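Local atomic coordinates of pantothenate synthetase (Francisella tularensis subsp. tularensis, PDB entry 3N8H), a protein that probably catalyses the ATP-dependent condensation of (R)-pantoate with beta-alanine to pantothenate, by way of a pantoyl-adenylate intermediate. Residues 180-191 against 249-257. Sequence-based numbering, arbitrary orientation.
Sequences RQPSGLPLSSRN and KVRLIDNFL. With AMP (adenosine monophosphate), chain D; PRO (proline), chain C.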
loop_
_atom_site.group_PDB
_atom_site.type_symbol
_atom_site.label_atom_id
_atom_site.label_comp_id
_atom_site.label_asym_id
_atom_site.label_seq_id
_atom_site.Cartn_x
_atom_site.Cartn_y
_atom_site.Cartn_z
ATOM N N ARG A 180 25.618 -6.364 19.488
ATOM C CA ARG A 180 26.285 -7.653 19.352
ATOM C C ARG A 180 26.680 -8.281 20.701
ATOM O O ARG A 180 26.953 -7.560 21.687
ATOM C CB ARG A 180 27.533 -7.482 18.460
ATOM C CG ARG A 180 27.216 -6.972 17.046
ATOM C CD ARG A 180 28.442 -6.789 16.125
ATOM N NE ARG A 180 28.010 -6.282 14.811
ATOM C CZ ARG A 180 27.514 -7.052 13.842
ATOM N NH1 ARG A 180 27.427 -8.376 14.030
ATOM N NH2 ARG A 180 27.121 -6.516 12.682
ATOM N N GLN A 181 26.700 -9.621 20.739
ATOM C CA GLN A 181 27.401 -10.384 21.783
ATOM C C GLN A 181 28.913 -10.147 21.748
ATOM O O GLN A 181 29.466 -9.757 20.716
ATOM C CB GLN A 181 27.200 -11.895 21.596
ATOM C CG GLN A 181 25.796 -12.373 21.720
ATOM C CD GLN A 181 25.245 -12.210 23.139
ATOM O OE1 GLN A 181 25.948 -11.751 24.039
ATOM N NE2 GLN A 181 23.981 -12.593 23.338
ATOM N N PRO A 182 29.610 -10.460 22.856
ATOM C CA PRO A 182 31.047 -10.226 22.837
ATOM C C PRO A 182 31.779 -10.862 21.632
ATOM O O PRO A 182 32.759 -10.296 21.137
ATOM C CB PRO A 182 31.508 -10.808 24.178
ATOM C CG PRO A 182 30.336 -10.533 25.092
ATOM C CD PRO A 182 29.106 -10.723 24.222
ATOM N N SER A 183 31.281 -12.005 21.155
ATOM C CA SER A 183 31.878 -12.706 20.016
ATOM C C SER A 183 31.685 -11.943 18.711
ATOM O O SER A 183 32.418 -12.154 17.757
ATOM C CB SER A 183 31.277 -14.120 19.872
ATOM O OG SER A 183 29.895 -14.048 19.548
ATOM N N GLY A 184 30.687 -11.057 18.673
ATOM C CA GLY A 184 30.309 -10.371 17.448
ATOM C C GLY A 184 28.934 -10.796 16.939
ATOM O O GLY A 184 28.310 -10.078 16.172
ATOM N N LEU A 185 28.470 -11.974 17.354
ATOM C CA LEU A 185 27.123 -12.441 17.025
ATOM C C LEU A 185 26.042 -11.402 17.345
ATOM O O LEU A 185 25.874 -11.012 18.505
ATOM C CB LEU A 185 26.838 -13.755 17.787
ATOM C CG LEU A 185 25.479 -14.435 17.635
ATOM C CD1 LEU A 185 25.279 -14.936 16.199
ATOM C CD2 LEU A 185 25.355 -15.575 18.639
ATOM N N PRO A 186 25.297 -10.967 16.319
ATOM C CA PRO A 186 24.205 -10.021 16.493
ATOM C C PRO A 186 23.175 -10.550 17.481
ATOM O O PRO A 186 22.858 -11.744 17.486
ATOM C CB PRO A 186 23.547 -9.975 15.107
ATOM C CG PRO A 186 24.535 -10.478 14.177
ATOM C CD PRO A 186 25.427 -11.415 14.918
ATOM N N LEU A 187 22.638 -9.665 18.308
ATOM C CA LEU A 187 21.465 -10.027 19.104
ATOM C C LEU A 187 20.244 -10.204 18.189
ATOM O O LEU A 187 20.029 -9.418 17.255
ATOM C CB LEU A 187 21.216 -8.973 20.178
ATOM C CG LEU A 187 22.397 -8.909 21.146
ATOM C CD1 LEU A 187 22.250 -7.709 22.051
ATOM C CD2 LEU A 187 22.469 -10.222 21.931
ATOM N N SER A 188 19.471 -11.263 18.431
ATOM C CA SER A 188 18.275 -11.565 17.635
ATOM C C SER A 188 17.301 -12.417 18.458
ATOM O O SER A 188 17.743 -13.259 19.238
ATOM C CB SER A 188 18.681 -12.333 16.380
ATOM O OG SER A 188 17.731 -12.155 15.348
ATOM N N SER A 189 15.996 -12.216 18.271
ATOM C CA SER A 189 14.988 -12.964 19.030
ATOM C C SER A 189 15.084 -14.471 18.795
ATOM O O SER A 189 14.938 -15.260 19.726
ATOM C CB SER A 189 13.562 -12.467 18.725
ATOM O OG SER A 189 13.415 -11.107 19.116
ATOM N N ARG A 190 15.327 -14.865 17.547
ATOM C CA ARG A 190 15.452 -16.279 17.210
ATOM C C ARG A 190 16.629 -16.946 17.942
ATOM O O ARG A 190 16.662 -18.178 18.082
ATOM C CB ARG A 190 15.563 -16.472 15.687
ATOM C CG ARG A 190 14.222 -16.376 14.941
ATOM C CD ARG A 190 14.421 -16.611 13.420
ATOM N NE ARG A 190 13.214 -16.341 12.638
ATOM C CZ ARG A 190 12.882 -15.136 12.176
ATOM N NH1 ARG A 190 13.670 -14.095 12.411
ATOM N NH2 ARG A 190 11.768 -14.964 11.475
ATOM N N ASN A 191 17.586 -16.138 18.410
ATOM C CA ASN A 191 18.694 -16.657 19.210
ATOM C C ASN A 191 18.172 -17.438 20.422
ATOM O O ASN A 191 18.870 -18.309 20.953
ATOM C CB ASN A 191 19.606 -15.525 19.743
ATOM C CG ASN A 191 20.512 -14.911 18.675
ATOM O OD1 ASN A 191 20.377 -15.185 17.481
ATOM N ND2 ASN A 191 21.440 -14.063 19.116
ATOM N N LYS A 249 17.542 -25.415 13.127
ATOM C CA LYS A 249 16.372 -24.832 12.457
ATOM C C LYS A 249 16.293 -23.324 12.624
ATOM O O LYS A 249 15.291 -22.697 12.247
ATOM C CB LYS A 249 15.070 -25.443 12.983
ATOM C CG LYS A 249 14.686 -26.772 12.353
ATOM C CD LYS A 249 15.192 -27.949 13.158
ATOM C CE LYS A 249 14.724 -29.264 12.536
ATOM N NZ LYS A 249 15.055 -30.460 13.372
ATOM N N VAL A 250 17.349 -22.739 13.181
ATOM C CA VAL A 250 17.337 -21.318 13.512
ATOM C C VAL A 250 18.041 -20.539 12.424
ATOM O O VAL A 250 19.218 -20.769 12.161
ATOM C CB VAL A 250 18.004 -21.031 14.906
ATOM C CG1 VAL A 250 18.000 -19.516 15.223
ATOM C CG2 VAL A 250 17.299 -21.803 15.990
ATOM N N ARG A 251 17.322 -19.609 11.791
ATOM C CA ARG A 251 17.910 -18.859 10.692
ATOM C C ARG A 251 18.313 -17.467 11.182
ATOM O O ARG A 251 17.459 -16.697 11.613
ATOM C CB ARG A 251 16.941 -18.750 9.514
ATOM C CG ARG A 251 17.558 -18.205 8.225
ATOM C CD ARG A 251 16.465 -17.954 7.153
ATOM N NE ARG A 251 17.068 -17.374 5.966
ATOM C CZ ARG A 251 17.250 -16.064 5.784
ATOM N NH1 ARG A 251 16.826 -15.213 6.691
ATOM N NH2 ARG A 251 17.838 -15.614 4.683
ATOM N N LEU A 252 19.609 -17.169 11.127
ATOM C CA LEU A 252 20.144 -15.858 11.532
ATOM C C LEU A 252 20.777 -15.097 10.365
ATOM O O LEU A 252 21.295 -15.718 9.436
ATOM C CB LEU A 252 21.202 -16.041 12.611
ATOM C CG LEU A 252 20.718 -16.751 13.881
ATOM C CD1 LEU A 252 21.848 -16.780 14.892
ATOM C CD2 LEU A 252 19.440 -16.075 14.439
ATOM N N ILE A 253 20.734 -13.756 10.426
ATOM C CA ILE A 253 21.309 -12.912 9.383
ATOM C C ILE A 253 22.180 -11.852 10.018
ATOM O O ILE A 253 22.075 -11.562 11.228
ATOM C CB ILE A 253 20.230 -12.223 8.482
ATOM C CG1 ILE A 253 19.700 -10.905 9.095
ATOM C CG2 ILE A 253 19.094 -13.186 8.164
ATOM C CD1 ILE A 253 18.623 -10.205 8.259
ATOM N N ASP A 254 23.040 -11.279 9.189
ATOM C CA ASP A 254 23.925 -10.203 9.605
ATOM C C ASP A 254 24.402 -9.373 8.392
ATOM O O ASP A 254 24.402 -9.835 7.250
ATOM C CB ASP A 254 25.125 -10.794 10.376
ATOM C CG ASP A 254 25.837 -9.764 11.231
ATOM O OD1 ASP A 254 25.397 -8.568 11.267
ATOM O OD2 ASP A 254 26.857 -10.134 11.844
ATOM N N ASN A 255 24.797 -8.133 8.642
ATOM C CA ASN A 255 25.549 -7.397 7.650
ATOM C C ASN A 255 26.459 -6.423 8.396
ATOM O O ASN A 255 26.136 -5.985 9.505
ATOM C CB ASN A 255 24.608 -6.673 6.683
ATOM C CG ASN A 255 24.057 -5.438 7.272
ATOM O OD1 ASN A 255 24.679 -4.361 7.195
ATOM N ND2 ASN A 255 22.924 -5.577 7.945
ATOM N N PHE A 256 27.613 -6.132 7.820
ATOM C CA PHE A 256 28.575 -5.193 8.412
ATOM C C PHE A 256 29.485 -4.670 7.303
ATOM O O PHE A 256 29.559 -5.272 6.228
ATOM C CB PHE A 256 29.410 -5.892 9.513
ATOM C CG PHE A 256 29.796 -7.324 9.174
ATOM C CD1 PHE A 256 30.802 -7.586 8.259
ATOM C CD2 PHE A 256 29.135 -8.403 9.760
ATOM C CE1 PHE A 256 31.167 -8.902 7.941
ATOM C CE2 PHE A 256 29.482 -9.725 9.437
ATOM C CZ PHE A 256 30.509 -9.966 8.517
ATOM N N LEU A 257 30.164 -3.551 7.556
ATOM C CA LEU A 257 31.172 -3.028 6.629
ATOM C C LEU A 257 32.295 -4.044 6.448
ATOM O O LEU A 257 32.723 -4.659 7.411
ATOM C CB LEU A 257 31.756 -1.729 7.167
ATOM C CG LEU A 257 30.808 -0.532 7.237
ATOM C CD1 LEU A 257 31.445 0.608 8.014
ATOM C CD2 LEU A 257 30.450 -0.080 5.832
HETATM P P AMP D . 12.385 -7.779 14.988
HETATM O O1P AMP D . 11.641 -7.749 16.319
HETATM O O2P AMP D . 13.522 -8.749 14.882
HETATM O O3P AMP D . 11.478 -7.818 13.812
HETATM O "O5'" AMP D . 13.198 -6.376 15.011
HETATM C "C5'" AMP D . 12.588 -5.140 15.384
HETATM C "C4'" AMP D . 13.542 -3.995 15.146
HETATM O "O4'" AMP D . 14.731 -4.190 15.977
HETATM C "C3'" AMP D . 14.033 -3.874 13.692
HETATM O "O3'" AMP D . 14.236 -2.489 13.364
HETATM C "C2'" AMP D . 15.375 -4.591 13.749
HETATM O "O2'" AMP D . 16.299 -4.267 12.722
HETATM C "C1'" AMP D . 15.873 -4.185 15.134
HETATM N N9 AMP D . 16.922 -5.079 15.638
HETATM C C8 AMP D . 16.856 -6.429 15.692
HETATM N N7 AMP D . 18.020 -6.944 16.178
HETATM C C5 AMP D . 18.859 -5.903 16.414
HETATM C C6 AMP D . 20.236 -5.752 16.928
HETATM N N6 AMP D . 20.941 -6.846 17.263
HETATM N N1 AMP D . 20.760 -4.518 17.042
HETATM C C2 AMP D . 20.035 -3.436 16.670
HETATM N N3 AMP D . 18.771 -3.493 16.200
HETATM C C4 AMP D . 18.132 -4.683 16.054
HETATM N N PRO C . 12.711 -9.710 11.789
HETATM C CA PRO C . 11.603 -9.842 10.847
HETATM C C PRO C . 11.339 -11.317 10.540
HETATM O O PRO C . 12.135 -12.172 10.949
HETATM C CB PRO C . 12.128 -9.120 9.604
HETATM C CG PRO C . 13.043 -8.076 10.153
HETATM C CD PRO C . 13.683 -8.684 11.375
HETATM O O HOH W 1 18.292 -12.544 12.138
#
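Arg180 and Asp254 form a two-pronged salt bridge at one end of a loop-on-sheet contact, in which the loop 180-191, which follows strand 172-176 of the Rossmann-like parallel sheet and contacts AMP through Leu187, packs against strand 250-257, an outer strand of the three-stranded antiparallel sheet. The guanidinium meets the carboxylate end-on: NH1 of Arg180 donates to OD2 of Asp254 at 2.9 Å, while NH2 of Arg180 reaches the syn lone pair of OD1 of Asp254 at 3.0 Å, the two planes lying 38° apart. NH1 of Arg180 also donates to Gly184 O (2.9 Å), almost in line with that C=O, which ties the arginine to the type I turn 181-184 of its own loop. Asp254 OD2 accepts a further bond from Tyr206 of helix 196-210, and CG of Pro186 presses on the carboxylate, 3.3 Å from CG of Asp254.

Farther along, Leu252 crosses both Leu185 and Asn191 at about a right angle. With its CG anti to the carbonyl carbon (chi1 -59°), Leu252 brings CD1 to CD1 of Leu185 and both methyls to OD1 of Asn191, whose ND2 is held by Pro186 O. At the far end, CB of Arg190 rests on CG1 of Val250.

The loop's ligand contacts lie beside this packing. Leu187 O accepts a hydrogen bond from the adenine N6 of AMP (2.7 Å). The extended Arg190, also salt-bridged to Asp69, passes Arg251 O with its CD at 3.5 Å and carries its guanidinium away from the strand; both NH1 and NH2 of Arg190 donate to O of the bound proline, each at 2.9 Å.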